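Local coordinates for antitoxin of toxin-antitoxin system VAPB (Rickettsia felis, PDB 3ZVK), which neutralises its cognate toxin, the ribonuclease VapC2, by binding it and partially inhibiting its RNase activity, and binds promoter DNA together with that toxin, at the interface of chains B and A. Residues are numbered along the deposited sequence; one frame, centred on the assembly and turned at random. Chains: chain A, Antitoxin of toxin-antitoxin system VAPB; chain B, Toxin of toxin-antitoxin system.

The interface of chains B and A. Residues chain B 62-63, 66-67; chain A 29, 31, 40, 42-43, 49.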
loop_
_atom_site.group_PDB
_atom_site.type_symbol
_atom_site.label_atom_id
_atom_site.label_comp_id
_atom_site.label_asym_id
_atom_site.label_seq_id
_atom_site.Cartn_x
_atom_site.Cartn_y
_atom_site.Cartn_z
ATOM N N ASP B 62 -21.943 -16.177 -13.470
ATOM C CA ASP B 62 -21.153 -16.593 -12.297
ATOM C C ASP B 62 -20.731 -18.073 -12.397
ATOM O O ASP B 62 -19.578 -18.391 -12.104
ATOM C CB ASP B 62 -21.910 -16.334 -10.975
ATOM C CG ASP B 62 -22.212 -14.877 -10.634
ATOM O OD1 ASP B 62 -21.626 -13.977 -11.279
ATOM O OD2 ASP B 62 -23.037 -14.637 -9.705
ATOM N N ILE B 63 -21.656 -18.958 -12.860
ATOM C CA ILE B 63 -21.435 -20.392 -13.077
ATOM C C ILE B 63 -20.396 -20.613 -14.189
ATOM O O ILE B 63 -19.487 -21.440 -14.048
ATOM C CB ILE B 63 -22.780 -21.099 -13.354
ATOM C CG1 ILE B 63 -23.582 -21.210 -12.043
ATOM C CG2 ILE B 63 -22.576 -22.480 -13.938
ATOM C CD1 ILE B 63 -25.040 -21.399 -12.226
ATOM N N SER B 66 -16.806 -19.809 -12.979
ATOM C CA SER B 66 -16.270 -20.719 -11.969
ATOM C C SER B 66 -15.055 -21.556 -12.370
ATOM O O SER B 66 -14.214 -21.805 -11.498
ATOM C CB SER B 66 -17.366 -21.577 -11.351
ATOM O OG SER B 66 -17.865 -22.523 -12.266
ATOM N N ARG B 67 -14.928 -21.996 -13.658
ATOM C CA ARG B 67 -13.764 -22.812 -14.062
ATOM C C ARG B 67 -12.788 -22.071 -15.004
ATOM O O ARG B 67 -11.845 -22.674 -15.512
ATOM C CB ARG B 67 -14.179 -24.197 -14.562
ATOM C CG ARG B 67 -15.075 -24.929 -13.578
ATOM C CD ARG B 67 -15.293 -26.403 -13.886
ATOM N NE ARG B 67 -14.067 -27.212 -13.806
ATOM C CZ ARG B 67 -13.479 -27.581 -12.674
ATOM N NH1 ARG B 67 -13.986 -27.217 -11.508
ATOM N NH2 ARG B 67 -12.373 -28.303 -12.700
ATOM N N SER A 29 -17.170 -21.856 -4.823
ATOM C CA SER A 29 -16.581 -21.101 -5.912
ATOM C C SER A 29 -16.634 -19.608 -5.496
ATOM O O SER A 29 -17.666 -19.138 -4.985
ATOM C CB SER A 29 -17.400 -21.358 -7.167
ATOM O OG SER A 29 -17.098 -20.430 -8.190
ATOM N N ILE A 31 -16.166 -15.760 -6.954
ATOM C CA ILE A 31 -16.177 -14.947 -8.174
ATOM C C ILE A 31 -16.268 -13.458 -7.849
ATOM O O ILE A 31 -17.073 -13.097 -6.998
ATOM C CB ILE A 31 -17.298 -15.486 -9.131
ATOM C CG1 ILE A 31 -16.728 -16.691 -9.927
ATOM C CG2 ILE A 31 -17.876 -14.405 -10.098
ATOM C CD1 ILE A 31 -17.534 -17.799 -9.943
ATOM N N GLN A 40 -20.681 -19.472 -4.329
ATOM C CA GLN A 40 -21.670 -20.355 -4.916
ATOM C C GLN A 40 -21.167 -21.805 -4.940
ATOM O O GLN A 40 -19.955 -21.994 -4.853
ATOM C CB GLN A 40 -21.995 -19.884 -6.350
ATOM C CG GLN A 40 -20.793 -19.911 -7.287
ATOM C CD GLN A 40 -21.045 -19.422 -8.675
ATOM O OE1 GLN A 40 -20.100 -19.120 -9.398
ATOM N NE2 GLN A 40 -22.296 -19.358 -9.104
ATOM N N LEU A 42 -19.530 -25.095 -6.372
ATOM C CA LEU A 42 -18.539 -25.264 -7.425
ATOM C C LEU A 42 -18.832 -26.461 -8.349
ATOM O O LEU A 42 -18.683 -27.605 -7.917
ATOM C CB LEU A 42 -17.123 -25.356 -6.795
ATOM C CG LEU A 42 -15.925 -25.669 -7.716
ATOM C CD1 LEU A 42 -15.741 -24.612 -8.842
ATOM C CD2 LEU A 42 -14.680 -25.769 -6.916
ATOM N N PRO A 43 -19.235 -26.230 -9.630
ATOM C CA PRO A 43 -19.453 -27.384 -10.544
ATOM C C PRO A 43 -18.134 -28.104 -10.752
ATOM O O PRO A 43 -17.115 -27.439 -10.931
ATOM C CB PRO A 43 -19.954 -26.746 -11.854
ATOM C CG PRO A 43 -20.290 -25.301 -11.520
ATOM C CD PRO A 43 -19.483 -24.932 -10.305
ATOM N N VAL A 49 -21.024 -27.307 -15.515
ATOM C CA VAL A 49 -21.158 -25.863 -15.730
ATOM C C VAL A 49 -22.258 -25.604 -16.772
ATOM O O VAL A 49 -23.155 -24.792 -16.516
ATOM C CB VAL A 49 -19.804 -25.218 -16.146
ATOM C CG1 VAL A 49 -19.994 -23.837 -16.785
ATOM C CG2 VAL A 49 -18.832 -25.147 -14.967
HETATM O O HOH W 1 -14.692 -20.575 -8.835
#
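B:Ser66 of the toxin packs against A:Ser29 and A:Pro43 of the antitoxin. This is part of the VapB–VapC heterodimer interface. The toxin is a PIN-domain ribonuclease, and its side is the last turn of helix 54-65 and the loop that follows. The antitoxin is of the VapB family and carries a SpoVT-AbrB (MazE-type) domain. It contributes strands 27-33 and 36-41, the loop after them and the start of helix 46-57.

A water lies 3.0 Å from the carbonyl O of B:Ser66 and also bonds the hydroxyl OG of A:Ser29. The guanidinium NH1 of B:Arg67 makes a weak hydrogen bond to the carbonyl O of A:Pro43 at 3.2 Å. It is bent, with 127° at the hydrogen. The arginine chain turns at chi3, and its CD also lies near that oxygen. The hydroxyl of B:Ser66 is used within its own chain. Its OG donates to B:Ile63 O at 2.6 Å, one turn back, with the donor tilted 20° from the carbonyl plane. Chi1 of 70° sets this OG between the backbone N and the carbonyl carbon.

The amide of A:Gln40 reaches the helix end. As modelled, its OE1 faces B:Asp62 O. Both atoms can only accept, so this placement is doubtful. The amide may be flipped, which would turn NE2 to the carbonyl.

Carbon packing adds to these contacts. The CD1 tip of A:Ile31 lies 3.8 Å from B:Ser66 CA. A:Val49 uses both branches. Its CG1 is 4.1 Å from B:Ile63 CG2, where the two side chains pass in opposite directions. Its CG2 is 3.9 Å from B:Arg67 CD, with B:Ser66 OG also near. Other van der Waals contacts are to polar atoms. The ring carbons CD and CG of A:Pro43 lie against the serine hydroxyl, with CD 3.5 Å from B:Ser66 OG. A:Leu42 CD1 approaches the guanidinium nitrogen NH1 of B:Arg67, the two side chains crossing at about a right angle.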